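Long-range contacts in WZI (Escherichia coli, PDB 2YNK), which binds carbohydrate as a beta-barrel lectin of the outer membrane and underpins assembly of the group 1 capsule: residues I121-R126 with Q201-N206; W152-E157 with S288-M293; G171-R176 with Q194-A199; T386-A391 with K411-G416. All coordinates share one frame; numbering follows the deposited sequence.

Contact 1 (I121-R126 with Q201-N206); sequences ISNGSR and QMNQYN
The side chains of Asn123 and Asn203 cross at about a right angle, their amide planes 87° apart, with OD1 of Asn123 3.8 Å from ND2 of Asn203. At this distance the two amides are only loosely apposed. The third amide, that of Gln204, reaches the backbone at Asn123 and Gly124, its NE2 lying 3.3 Å from the carbonyl carbon of Asn123. Gln204 NE2 and Gly124 N are both donors, so their 3.2 Å approach is not a hydrogen bond. An extended chain beyond CG brings this amide across, while its OE1 is held by Gln355, a residue of a third loop that also bonds weakly to OD1 of Asn123. The other end of the Asn123 amide is used within its own loop, ND2 donating to Ser125 O at 3.1 Å. Further along 201-206, one face of the Tyr205 ring carries the selenium of selenomethionine Met202, 3.7 Å above the plane and over its centre. The contact is small and superficial, polar side chains meeting where loops converge. Segment 121-126 belongs to the connection between strands 107-116 and 127-138. The partner segment, 201-206, belongs to the connection between strands 193-201 and 212-221, so both sit at the same end of the barrel, consistent with its extracellular mouth.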
loop_
_atom_site.group_PDB
_atom_site.type_symbol
_atom_site.label_atom_id
_atom_site.label_comp_id
_atom_site.label_asym_id
_atom_site.label_seq_id
_atom_site.Cartn_x
_atom_site.Cartn_y
_atom_site.Cartn_z
ATOM N N ILE A 121 -1.344 0.854 -17.518
ATOM C CA ILE A 121 0.090 0.666 -17.339
ATOM C C ILE A 121 0.589 -0.266 -18.446
ATOM O O ILE A 121 -0.042 -1.273 -18.721
ATOM C CB ILE A 121 0.403 0.086 -15.934
ATOM C CG1 ILE A 121 -0.238 0.948 -14.839
ATOM C CG2 ILE A 121 1.900 -0.002 -15.697
ATOM C CD1 ILE A 121 0.289 0.676 -13.441
ATOM N N SER A 122 1.703 0.071 -19.088
ATOM C CA SER A 122 2.243 -0.760 -20.174
ATOM C C SER A 122 2.685 -2.114 -19.684
ATOM O O SER A 122 2.943 -2.305 -18.490
ATOM C CB SER A 122 3.448 -0.095 -20.843
ATOM O OG SER A 122 3.025 0.953 -21.689
ATOM N N ASN A 123 2.795 -3.050 -20.618
ATOM C CA ASN A 123 3.289 -4.368 -20.303
ATOM C C ASN A 123 3.802 -5.064 -21.545
ATOM O O ASN A 123 3.677 -4.542 -22.654
ATOM C CB ASN A 123 2.173 -5.191 -19.651
ATOM C CG ASN A 123 2.670 -6.061 -18.510
ATOM O OD1 ASN A 123 3.643 -5.736 -17.831
ATOM N ND2 ASN A 123 1.988 -7.175 -18.293
ATOM N N GLY A 124 4.413 -6.229 -21.355
ATOM C CA GLY A 124 4.845 -7.059 -22.470
ATOM C C GLY A 124 3.661 -7.700 -23.168
ATOM O O GLY A 124 3.687 -7.933 -24.366
ATOM N N SER A 125 2.600 -7.941 -22.415
ATOM C CA SER A 125 1.538 -8.833 -22.840
ATOM C C SER A 125 0.325 -8.531 -22.016
ATOM O O SER A 125 0.452 -8.094 -20.869
ATOM C CB SER A 125 1.962 -10.272 -22.569
ATOM O OG SER A 125 0.882 -11.151 -22.748
ATOM N N ARG A 126 -0.852 -8.785 -22.562
ATOM C CA ARG A 126 -2.083 -8.589 -21.801
ATOM C C ARG A 126 -2.286 -9.671 -20.736
ATOM O O ARG A 126 -3.223 -9.593 -19.959
ATOM C CB ARG A 126 -3.296 -8.525 -22.729
ATOM C CG ARG A 126 -3.650 -9.819 -23.445
ATOM C CD ARG A 126 -4.354 -9.491 -24.751
ATOM N NE ARG A 126 -4.861 -10.671 -25.450
ATOM C CZ ARG A 126 -6.090 -11.168 -25.321
ATOM N NH1 ARG A 126 -6.983 -10.606 -24.503
ATOM N NH2 ARG A 126 -6.427 -12.247 -26.016
ATOM N N GLN A 201 13.605 -6.854 -9.423
ATOM C CA GLN A 201 14.073 -6.468 -10.755
ATOM C C GLN A 201 13.008 -5.647 -11.465
ATOM O O GLN A 201 11.870 -6.092 -11.634
ATOM C CB GLN A 201 14.390 -7.706 -11.583
ATOM C CG GLN A 201 15.104 -7.381 -12.887
ATOM C CD GLN A 201 15.546 -8.619 -13.638
ATOM O OE1 GLN A 201 16.718 -8.974 -13.619
ATOM N NE2 GLN A 201 14.604 -9.292 -14.291
HETATM N N MSE A 202 13.375 -4.445 -11.886
HETATM C CA MSE A 202 12.439 -3.568 -12.592
HETATM C C MSE A 202 12.162 -4.145 -13.956
HETATM O O MSE A 202 13.014 -4.819 -14.535
HETATM C CB MSE A 202 13.032 -2.172 -12.708
HETATM C CG MSE A 202 13.159 -1.515 -11.341
HETATM SE SE MSE A 202 13.646 0.361 -11.630
HETATM C CE MSE A 202 11.793 0.987 -11.887
ATOM N N ASN A 203 10.960 -3.886 -14.466
ATOM C CA ASN A 203 10.475 -4.473 -15.716
ATOM C C ASN A 203 10.348 -3.414 -16.800
ATOM O O ASN A 203 9.882 -2.295 -16.529
ATOM C CB ASN A 203 9.118 -5.132 -15.478
ATOM C CG ASN A 203 8.635 -5.943 -16.662
ATOM O OD1 ASN A 203 9.425 -6.465 -17.442
ATOM N ND2 ASN A 203 7.323 -6.068 -16.787
ATOM N N GLN A 204 10.773 -3.771 -18.017
ATOM C CA GLN A 204 10.783 -2.861 -19.180
ATOM C C GLN A 204 11.383 -1.502 -18.824
ATOM O O GLN A 204 10.925 -0.468 -19.298
ATOM C CB GLN A 204 9.369 -2.665 -19.738
ATOM C CG GLN A 204 8.762 -3.878 -20.430
ATOM C CD GLN A 204 7.428 -3.548 -21.083
ATOM O OE1 GLN A 204 6.786 -2.536 -20.754
ATOM N NE2 GLN A 204 7.004 -4.394 -22.030
ATOM N N TYR A 205 12.400 -1.498 -17.976
ATOM C CA TYR A 205 12.936 -0.245 -17.488
ATOM C C TYR A 205 14.005 0.227 -18.485
ATOM O O TYR A 205 15.204 0.064 -18.252
ATOM C CB TYR A 205 13.453 -0.405 -16.051
ATOM C CG TYR A 205 13.885 0.887 -15.437
ATOM C CD1 TYR A 205 12.954 1.807 -14.967
ATOM C CD2 TYR A 205 15.221 1.210 -15.356
ATOM C CE1 TYR A 205 13.351 3.012 -14.405
ATOM C CE2 TYR A 205 15.637 2.409 -14.806
ATOM C CZ TYR A 205 14.703 3.307 -14.324
ATOM O OH TYR A 205 15.148 4.497 -13.786
ATOM N N ASN A 206 13.529 0.800 -19.596
ATOM C CA ASN A 206 14.367 1.180 -20.768
ATOM C C ASN A 206 15.756 1.745 -20.479
ATOM O O ASN A 206 16.743 1.104 -20.778
ATOM C CB ASN A 206 13.628 2.181 -21.657
ATOM C CG ASN A 206 14.436 2.569 -22.894
ATOM O OD1 ASN A 206 14.532 1.795 -23.848
ATOM N ND2 ASN A 206 15.016 3.778 -22.888
#

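Contact 2 (W152-E157 with S288-M293); sequences WGPGYE and SFYGQM
Pro154 lies against the start of the Tyr290 side chain, its CB 3.8 Å from CB of Tyr290, and its carbonyl O stands 3.8 Å above the Tyr290 ring plane, over the centre. The tyrosine takes the crowded position, CG between the backbone N and the carbonyl carbon (chi1 53°), and its ring lies against the loop. At the far end of the ring, Tyr290 OH meets the edge of the Tyr156 ring, in its plane and 3.6 Å from CD2, the two side chains crossing at about a right angle. Each hydroxyl has its own acidic partner: Tyr290 OH bonds to Glu328 and Tyr156 OH to Glu313. This is a loop folded into the interior of an antiparallel barrel, where inward-pointing residues of strand 287-295 pack against it and hydrogen-bond to it. Two residues along the strand from Tyr290, Gln292 reaches the loop with an extended chain: CG is anti to the backbone N (chi1 180°), and NE2 arrives at Trp152 O at 3.0 Å with an N-H...O angle of 160°. The acceptor lies in the amide plane of Gln292, although the donor is tilted from the carbonyl plane of Trp152. The same carbonyl receives Ser159 OG, and OE1 of Gln292 accepts from Leu160 N, so both ends of this buried amide fasten the loop. Gly153, its CA 3.8 Å from Gln292 NE2, has backbone angles that by themselves call for glycine.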
loop_
_atom_site.group_PDB
_atom_site.type_symbol
_atom_site.label_atom_id
_atom_site.label_comp_id
_atom_site.label_asym_id
_atom_site.label_seq_id
_atom_site.Cartn_x
_atom_site.Cartn_y
_atom_site.Cartn_z
ATOM N N TRP A 152 4.716 0.671 2.239
ATOM C CA TRP A 152 5.606 1.152 3.299
ATOM C C TRP A 152 5.148 2.463 3.893
ATOM O O TRP A 152 5.373 3.539 3.320
ATOM C CB TRP A 152 7.022 1.273 2.768
ATOM C CG TRP A 152 7.733 -0.049 2.660
ATOM C CD1 TRP A 152 7.195 -1.330 2.771
ATOM C CD2 TRP A 152 9.147 -0.261 2.374
ATOM N NE1 TRP A 152 8.161 -2.280 2.594
ATOM C CE2 TRP A 152 9.351 -1.707 2.366
ATOM C CE3 TRP A 152 10.225 0.571 2.131
ATOM C CZ2 TRP A 152 10.583 -2.267 2.139
ATOM C CZ3 TRP A 152 11.469 -0.002 1.904
ATOM C CH2 TRP A 152 11.644 -1.387 1.906
ATOM N N GLY A 153 4.494 2.374 5.056
ATOM C CA GLY A 153 4.137 3.551 5.831
ATOM C C GLY A 153 2.678 3.622 6.216
ATOM O O GLY A 153 1.882 2.792 5.799
ATOM N N PRO A 154 2.317 4.639 7.007
ATOM C CA PRO A 154 0.999 4.738 7.610
ATOM C C PRO A 154 -0.034 5.463 6.765
ATOM O O PRO A 154 -1.193 5.576 7.176
ATOM C CB PRO A 154 1.277 5.538 8.876
ATOM C CG PRO A 154 2.384 6.451 8.478
ATOM C CD PRO A 154 3.189 5.750 7.424
ATOM N N GLY A 155 0.366 5.939 5.594
ATOM C CA GLY A 155 -0.532 6.706 4.756
ATOM C C GLY A 155 -1.597 5.831 4.151
ATOM O O GLY A 155 -1.399 4.624 3.993
ATOM N N TYR A 156 -2.728 6.455 3.819
ATOM C CA TYR A 156 -3.832 5.783 3.149
ATOM C C TYR A 156 -3.875 6.106 1.659
ATOM O O TYR A 156 -4.357 5.307 0.858
ATOM C CB TYR A 156 -5.159 6.153 3.814
ATOM C CG TYR A 156 -5.376 5.445 5.134
ATOM C CD1 TYR A 156 -5.773 4.119 5.168
ATOM C CD2 TYR A 156 -5.155 6.093 6.344
ATOM C CE1 TYR A 156 -5.967 3.455 6.371
ATOM C CE2 TYR A 156 -5.349 5.442 7.551
ATOM C CZ TYR A 156 -5.759 4.120 7.559
ATOM O OH TYR A 156 -5.938 3.451 8.742
ATOM N N GLU A 157 -3.367 7.275 1.293
ATOM C CA GLU A 157 -3.436 7.743 -0.090
ATOM C C GLU A 157 -2.190 7.355 -0.901
ATOM O O GLU A 157 -2.232 7.296 -2.129
ATOM C CB GLU A 157 -3.625 9.255 -0.115
ATOM C CG GLU A 157 -4.577 9.716 -1.209
ATOM C CD GLU A 157 -6.029 9.539 -0.821
ATOM O OE1 GLU A 157 -6.357 9.797 0.355
ATOM O OE2 GLU A 157 -6.839 9.153 -1.688
ATOM N N SER A 288 -6.076 8.981 15.506
ATOM C CA SER A 288 -4.626 8.940 15.427
ATOM C C SER A 288 -4.152 9.979 14.450
ATOM O O SER A 288 -4.918 10.455 13.620
ATOM C CB SER A 288 -4.140 7.573 14.961
ATOM O OG SER A 288 -4.719 6.531 15.718
ATOM N N PHE A 289 -2.885 10.335 14.554
ATOM C CA PHE A 289 -2.266 11.119 13.511
ATOM C C PHE A 289 -0.928 10.500 13.135
ATOM O O PHE A 289 -0.270 9.857 13.962
ATOM C CB PHE A 289 -2.169 12.606 13.883
ATOM C CG PHE A 289 -1.267 12.911 15.048
ATOM C CD1 PHE A 289 -1.744 12.850 16.354
ATOM C CD2 PHE A 289 0.045 13.321 14.838
ATOM C CE1 PHE A 289 -0.918 13.160 17.432
ATOM C CE2 PHE A 289 0.877 13.638 15.910
ATOM C CZ PHE A 289 0.398 13.556 17.211
ATOM N N TYR A 290 -0.568 10.670 11.864
ATOM C CA TYR A 290 0.603 10.030 11.296
ATOM C C TYR A 290 1.346 10.949 10.325
ATOM O O TYR A 290 0.793 11.925 9.821
ATOM C CB TYR A 290 0.188 8.743 10.589
ATOM C CG TYR A 290 -0.927 8.920 9.574
ATOM C CD1 TYR A 290 -0.648 9.350 8.273
ATOM C CD2 TYR A 290 -2.253 8.652 9.907
ATOM C CE1 TYR A 290 -1.655 9.519 7.345
ATOM C CE2 TYR A 290 -3.270 8.816 8.979
ATOM C CZ TYR A 290 -2.962 9.249 7.693
ATOM O OH TYR A 290 -3.952 9.417 6.751
ATOM N N GLY A 291 2.607 10.610 10.067
ATOM C CA GLY A 291 3.466 11.378 9.165
ATOM C C GLY A 291 4.587 10.547 8.561
ATOM O O GLY A 291 4.992 9.527 9.121
ATOM N N GLN A 292 5.083 10.985 7.410
ATOM C CA GLN A 292 6.167 10.291 6.724
ATOM C C GLN A 292 7.041 11.304 6.007
ATOM O O GLN A 292 6.530 12.227 5.362
ATOM C CB GLN A 292 5.598 9.278 5.724
ATOM C CG GLN A 292 6.649 8.493 4.946
ATOM C CD GLN A 292 6.045 7.398 4.084
ATOM O OE1 GLN A 292 5.193 7.662 3.234
ATOM N NE2 GLN A 292 6.486 6.159 4.302
HETATM N N MSE A 293 8.354 11.135 6.125
HETATM C CA MSE A 293 9.301 12.055 5.502
HETATM C C MSE A 293 10.375 11.272 4.808
HETATM O O MSE A 293 11.291 10.781 5.451
HETATM C CB MSE A 293 9.906 12.968 6.564
HETATM C CG MSE A 293 10.815 14.035 5.949
HETATM SE SE MSE A 293 11.905 14.884 7.356
HETATM C CE MSE A 293 12.505 16.491 6.385
#

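Contact 3 (G171-R176 with Q194-A199). With HEX (hexane), chain S.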
loop_
_atom_site.group_PDB
_atom_site.type_symbol
_atom_site.label_atom_id
_atom_site.label_comp_id
_atom_site.label_asym_id
_atom_site.label_seq_id
_atom_site.Cartn_x
_atom_site.Cartn_y
_atom_site.Cartn_z
ATOM N N GLY A 171 10.744 -10.548 -7.437
ATOM C CA GLY A 171 11.834 -10.557 -6.479
ATOM C C GLY A 171 11.633 -11.388 -5.229
ATOM O O GLY A 171 10.661 -12.145 -5.095
ATOM N N PHE A 172 12.599 -11.240 -4.323
ATOM C CA PHE A 172 12.619 -11.926 -3.041
ATOM C C PHE A 172 12.197 -10.963 -1.937
ATOM O O PHE A 172 12.460 -9.762 -2.012
ATOM C CB PHE A 172 14.016 -12.475 -2.762
ATOM C CG PHE A 172 14.426 -13.571 -3.701
ATOM C CD1 PHE A 172 14.136 -14.895 -3.411
ATOM C CD2 PHE A 172 15.081 -13.280 -4.888
ATOM C CE1 PHE A 172 14.497 -15.910 -4.276
ATOM C CE2 PHE A 172 15.445 -14.291 -5.758
ATOM C CZ PHE A 172 15.156 -15.610 -5.445
ATOM N N LEU A 173 11.537 -11.494 -0.919
ATOM C CA LEU A 173 11.039 -10.682 0.185
ATOM C C LEU A 173 11.095 -11.482 1.496
ATOM O O LEU A 173 10.830 -12.682 1.505
ATOM C CB LEU A 173 9.610 -10.222 -0.124
ATOM C CG LEU A 173 8.980 -9.168 0.787
ATOM C CD1 LEU A 173 7.896 -8.438 0.013
ATOM C CD2 LEU A 173 8.428 -9.774 2.077
HETATM N N MSE A 174 11.462 -10.811 2.584
HETATM C CA MSE A 174 11.658 -11.472 3.863
HETATM C C MSE A 174 11.127 -10.633 4.986
HETATM O O MSE A 174 11.267 -9.412 4.967
HETATM C CB MSE A 174 13.130 -11.803 4.067
HETATM C CG MSE A 174 13.243 -13.212 4.647
HETATM SE SE MSE A 174 15.120 -13.687 5.025
HETATM C CE MSE A 174 14.979 -14.213 6.922
ATOM N N GLN A 175 10.526 -11.308 5.973
ATOM C CA GLN A 175 9.789 -10.682 7.083
ATOM C C GLN A 175 9.753 -11.551 8.333
ATOM O O GLN A 175 9.901 -12.763 8.244
ATOM C CB GLN A 175 8.333 -10.512 6.688
ATOM C CG GLN A 175 8.056 -9.307 5.850
ATOM C CD GLN A 175 6.589 -9.135 5.570
ATOM O OE1 GLN A 175 6.201 -8.184 4.892
ATOM N NE2 GLN A 175 5.762 -10.043 6.090
ATOM N N ARG A 176 9.474 -10.946 9.484
ATOM C CA ARG A 176 9.107 -11.738 10.656
ATOM C C ARG A 176 7.707 -12.296 10.445
ATOM O O ARG A 176 6.886 -11.668 9.781
ATOM C CB ARG A 176 9.111 -10.901 11.936
ATOM C CG ARG A 176 10.460 -10.317 12.318
ATOM C CD ARG A 176 10.371 -9.641 13.676
ATOM N NE ARG A 176 10.482 -10.595 14.784
ATOM C CZ ARG A 176 10.220 -10.313 16.059
ATOM N NH1 ARG A 176 9.798 -9.110 16.429
ATOM N NH2 ARG A 176 10.364 -11.256 16.975
ATOM N N GLN A 194 9.410 -4.984 13.554
ATOM C CA GLN A 194 9.349 -5.732 12.310
ATOM C C GLN A 194 10.338 -5.203 11.277
ATOM O O GLN A 194 10.593 -3.990 11.191
ATOM C CB GLN A 194 7.932 -5.686 11.741
ATOM C CG GLN A 194 7.771 -6.172 10.303
ATOM C CD GLN A 194 8.051 -7.658 10.121
ATOM O OE1 GLN A 194 9.116 -8.160 10.490
ATOM N NE2 GLN A 194 7.101 -8.362 9.512
ATOM N N TYR A 195 10.891 -6.135 10.502
ATOM C CA TYR A 195 11.741 -5.803 9.390
ATOM C C TYR A 195 11.105 -6.315 8.108
ATOM O O TYR A 195 10.366 -7.301 8.105
ATOM C CB TYR A 195 13.143 -6.395 9.578
ATOM C CG TYR A 195 13.244 -7.872 9.275
ATOM C CD1 TYR A 195 12.992 -8.821 10.254
ATOM C CD2 TYR A 195 13.596 -8.322 8.005
ATOM C CE1 TYR A 195 13.082 -10.175 9.983
ATOM C CE2 TYR A 195 13.686 -9.676 7.723
ATOM C CZ TYR A 195 13.422 -10.600 8.715
ATOM O OH TYR A 195 13.512 -11.945 8.436
ATOM N N GLN A 196 11.386 -5.620 7.014
ATOM C CA GLN A 196 11.130 -6.158 5.683
ATOM C C GLN A 196 12.334 -5.866 4.819
ATOM O O GLN A 196 12.811 -4.733 4.768
ATOM C CB GLN A 196 9.870 -5.549 5.066
ATOM C CG GLN A 196 9.342 -6.340 3.880
ATOM C CD GLN A 196 8.192 -5.649 3.193
ATOM O OE1 GLN A 196 8.391 -4.856 2.265
ATOM N NE2 GLN A 196 6.984 -5.924 3.649
ATOM N N ILE A 197 12.850 -6.890 4.157
ATOM C CA ILE A 197 13.920 -6.691 3.190
ATOM C C ILE A 197 13.408 -7.209 1.866
ATOM O O ILE A 197 12.677 -8.197 1.841
ATOM C CB ILE A 197 15.234 -7.388 3.610
ATOM C CG1 ILE A 197 15.070 -8.908 3.672
ATOM C CG2 ILE A 197 15.696 -6.869 4.967
ATOM C CD1 ILE A 197 16.272 -9.620 4.259
ATOM N N SER A 198 13.750 -6.522 0.776
ATOM C CA SER A 198 13.408 -7.012 -0.570
ATOM C C SER A 198 14.459 -6.676 -1.618
ATOM O O SER A 198 15.062 -5.590 -1.596
ATOM C CB SER A 198 12.031 -6.498 -1.022
ATOM O OG SER A 198 11.985 -5.085 -1.094
ATOM N N ALA A 199 14.676 -7.635 -2.518
ATOM C CA ALA A 199 15.495 -7.434 -3.724
ATOM C C ALA A 199 14.652 -7.801 -4.947
ATOM O O ALA A 199 14.155 -8.920 -5.044
ATOM C CB ALA A 199 16.763 -8.265 -3.666
HETATM C C1 HEX S . 17.553 -9.799 9.027
HETATM C C2 HEX S . 17.000 -11.066 9.661
HETATM C C3 HEX S . 16.642 -10.882 11.141
HETATM C C4 HEX S . 16.667 -12.228 11.864
HETATM C C5 HEX S . 16.423 -12.122 13.370
HETATM C C6 HEX S . 16.707 -13.451 14.046
#
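Gln175 and Gln196 lie side by side and point the same way from neighbouring antiparallel strands, their amides nearly coplanar at 18°. Gln196 NE2 donates to a lone pair of Gln175 OE1 at 2.7 Å, while Gln196 OE1 accepts from Trp152 NE1. On the other face of the sheet, Met174 and Ile197 form a hydrogen-bonded pair, and CB of Met174 packs 3.5 Å from CG1 of Ile197. In Tyr195, CG lies between the backbone N and the carbonyl carbon (chi1 78°), and the ring lies beside the neighbouring strand. Gln175 CA sits over one face as a CH-pi contact, 4.3 Å from the centroid; hexane lies over the opposite face, offset toward the rim, its C2 3.7 Å from Tyr195 CZ. Arg176 crosses this ring at about a right angle, its CG 3.5 Å from CE1 of Tyr195, yet its guanidinium plane is only 17° from the ring plane; NH1 bonds the carbonyl O atoms of Ala180 and Trp193. Alongside, Gln194 runs past Arg176 in the opposite direction. Its chain is bent at CD, and OE1 receives Arg176 N at 3.0 Å and also Tyr195 N, gripped by two backbone donors. The chemistry thus divides by face: paired amides on the Gln175-Gln196 side, and on the Met174-Ile197 side apolar groups and a ring that hexane touches, consistent with a barrel wall whose outer surface meets lipid.

Contact 4 (T386-A391 with K411-G416); sequences TRLVYA and KGIQLG
Arg387 and Gln414 form one of two hydrogen-bonded pairs that hold these antiparallel strands, whose axes approach to 4.6 Å. Gln414 N donates to Arg387 O at 2.7 Å, and the return bond, from Arg387 N to Gln414 O, is bent and weak. Two residues on, Val389 and Gly412 exchange a pair of bonds, Gly412 N reaching Val389 O at 3.0 Å and nearly straight at 171°. Polar side chains gather on the face that Arg387 shares with Gln414. The arginine is extended from CG to NE, CG anti to the backbone N (chi1 180°), and stands beside Gln414 pointing the same way, with their flat ends turned 59° apart. NE of Arg387 makes a salt bridge to Glu157 and NH2 bonds to Pro83 O, so a charged group inside the barrel is met by an acid and a carbonyl. Gln414 NE2 bonds to Ser430 OG and Gln84 OE1. Val389 CG1 lies 4.0 Å above the guanidinium plane, offset toward its rim. Apolar contacts occupy the opposite face, where neighbours lie side by side. Leu388 CD2 rests 3.9 Å from Ile413 CB, and Leu415 CD2 touches the methyl of Thr386, CG2, at 3.7 Å. Farther along, the aliphatic chain of Lys411 follows the edge of the Tyr390 ring, CE 3.8 Å from CE2. Dodecane molecules touch Thr386 and Leu415, in keeping with a surface that faces lipid. A largely polar inner and largely apolar outer face on a closed antiparallel sheet is characteristic of an outer-membrane beta-barrel.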
loop_
_atom_site.group_PDB
_atom_site.type_symbol
_atom_site.label_atom_id
_atom_site.label_comp_id
_atom_site.label_asym_id
_atom_site.label_seq_id
_atom_site.Cartn_x
_atom_site.Cartn_y
_atom_site.Cartn_z
ATOM N N THR A 386 -17.162 8.075 0.694
ATOM C CA THR A 386 -17.092 9.337 -0.024
ATOM C C THR A 386 -15.689 9.902 0.095
ATOM O O THR A 386 -15.072 9.836 1.162
ATOM C CB THR A 386 -18.120 10.335 0.506
ATOM O OG1 THR A 386 -19.425 9.801 0.272
ATOM C CG2 THR A 386 -17.996 11.678 -0.203
ATOM N N ARG A 387 -15.185 10.443 -1.009
ATOM C CA ARG A 387 -13.812 10.897 -1.058
ATOM C C ARG A 387 -13.674 12.180 -1.842
ATOM O O ARG A 387 -14.060 12.232 -2.997
ATOM C CB ARG A 387 -12.957 9.816 -1.690
ATOM C CG ARG A 387 -11.503 10.199 -1.797
ATOM C CD ARG A 387 -10.614 8.983 -1.952
ATOM N NE ARG A 387 -9.288 9.399 -2.421
ATOM C CZ ARG A 387 -8.932 9.536 -3.698
ATOM N NH1 ARG A 387 -9.782 9.284 -4.687
ATOM N NH2 ARG A 387 -7.702 9.923 -3.984
ATOM N N LEU A 388 -13.141 13.213 -1.201
ATOM C CA LEU A 388 -12.810 14.467 -1.874
ATOM C C LEU A 388 -11.296 14.585 -1.980
ATOM O O LEU A 388 -10.566 14.111 -1.106
ATOM C CB LEU A 388 -13.365 15.668 -1.108
ATOM C CG LEU A 388 -14.886 15.804 -1.034
ATOM C CD1 LEU A 388 -15.285 16.832 0.017
ATOM C CD2 LEU A 388 -15.467 16.175 -2.390
ATOM N N VAL A 389 -10.828 15.225 -3.046
ATOM C CA VAL A 389 -9.401 15.383 -3.261
ATOM C C VAL A 389 -9.078 16.620 -4.105
ATOM O O VAL A 389 -9.771 16.927 -5.065
ATOM C CB VAL A 389 -8.808 14.107 -3.898
ATOM C CG1 VAL A 389 -9.778 13.507 -4.894
ATOM C CG2 VAL A 389 -7.475 14.392 -4.566
ATOM N N TYR A 390 -8.032 17.331 -3.696
ATOM C CA TYR A 390 -7.448 18.435 -4.445
ATOM C C TYR A 390 -5.999 18.059 -4.703
ATOM O O TYR A 390 -5.300 17.660 -3.770
ATOM C CB TYR A 390 -7.510 19.739 -3.641
ATOM C CG TYR A 390 -6.679 20.873 -4.222
ATOM C CD1 TYR A 390 -5.294 20.926 -4.024
ATOM C CD2 TYR A 390 -7.269 21.881 -4.972
ATOM C CE1 TYR A 390 -4.530 21.949 -4.558
ATOM C CE2 TYR A 390 -6.512 22.911 -5.509
ATOM C CZ TYR A 390 -5.145 22.939 -5.297
ATOM O OH TYR A 390 -4.387 23.961 -5.826
ATOM N N ALA A 391 -5.541 18.211 -5.953
ATOM C CA ALA A 391 -4.201 17.760 -6.342
ATOM C C ALA A 391 -3.587 18.552 -7.505
ATOM O O ALA A 391 -4.112 18.542 -8.617
ATOM C CB ALA A 391 -4.246 16.276 -6.680
ATOM N N LYS A 411 -9.605 18.609 -8.982
ATOM C CA LYS A 411 -10.587 18.733 -7.909
ATOM C C LYS A 411 -11.641 17.684 -8.190
ATOM O O LYS A 411 -12.415 17.819 -9.147
ATOM C CB LYS A 411 -11.226 20.119 -7.891
ATOM C CG LYS A 411 -10.325 21.210 -7.347
ATOM C CD LYS A 411 -10.657 22.575 -7.929
ATOM C CE LYS A 411 -9.616 23.610 -7.514
ATOM N NZ LYS A 411 -9.767 24.915 -8.221
ATOM N N GLY A 412 -11.657 16.637 -7.362
ATOM C CA GLY A 412 -12.511 15.482 -7.606
ATOM C C GLY A 412 -13.242 14.941 -6.391
ATOM O O GLY A 412 -12.806 15.112 -5.251
ATOM N N ILE A 413 -14.360 14.278 -6.674
ATOM C CA ILE A 413 -15.174 13.577 -5.693
ATOM C C ILE A 413 -15.307 12.129 -6.154
ATOM O O ILE A 413 -15.467 11.865 -7.347
ATOM C CB ILE A 413 -16.573 14.223 -5.566
ATOM C CG1 ILE A 413 -17.417 13.509 -4.491
ATOM C CG2 ILE A 413 -17.294 14.226 -6.908
ATOM C CD1 ILE A 413 -18.697 14.244 -4.125
ATOM N N GLN A 414 -15.236 11.188 -5.216
ATOM C CA GLN A 414 -15.367 9.778 -5.552
ATOM C C GLN A 414 -16.237 9.075 -4.517
ATOM O O GLN A 414 -15.942 9.096 -3.318
ATOM C CB GLN A 414 -13.989 9.136 -5.652
ATOM C CG GLN A 414 -14.000 7.691 -6.127
ATOM C CD GLN A 414 -12.637 7.208 -6.601
ATOM O OE1 GLN A 414 -11.605 7.845 -6.354
ATOM N NE2 GLN A 414 -12.625 6.071 -7.289
ATOM N N LEU A 415 -17.336 8.492 -4.988
ATOM C CA LEU A 415 -18.236 7.728 -4.141
ATOM C C LEU A 415 -17.961 6.254 -4.369
ATOM O O LEU A 415 -17.495 5.868 -5.445
ATOM C CB LEU A 415 -19.693 8.033 -4.480
ATOM C CG LEU A 415 -20.141 9.496 -4.439
ATOM C CD1 LEU A 415 -21.650 9.583 -4.594
ATOM C CD2 LEU A 415 -19.688 10.197 -3.165
ATOM N N GLY A 416 -18.238 5.437 -3.356
ATOM C CA GLY A 416 -18.055 3.997 -3.469
ATOM C C GLY A 416 -19.124 3.206 -2.733
ATOM O O GLY A 416 -19.711 3.687 -1.764
#

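In the fold
Contacts 3 and 4 are neighbouring-strand pairings in the wall of one closed sheet, with centres about 34 Å apart on opposite sides of the chain's centre; both separate polar from apolar faces, with alkanes bound on the apolar one. Contact 2 is the buried one, a loop inside the barrel, and it touches both wall contacts, tied to contact 3 by an indole-amide bond and to contact 4 by a salt bridge. Contact 1, by contrast, is a surface meeting of loops, joined to contact 3 through the sequence; it buries the least surface of the four and relies on polar side chains, whereas the strand pairs use regular backbone bonds.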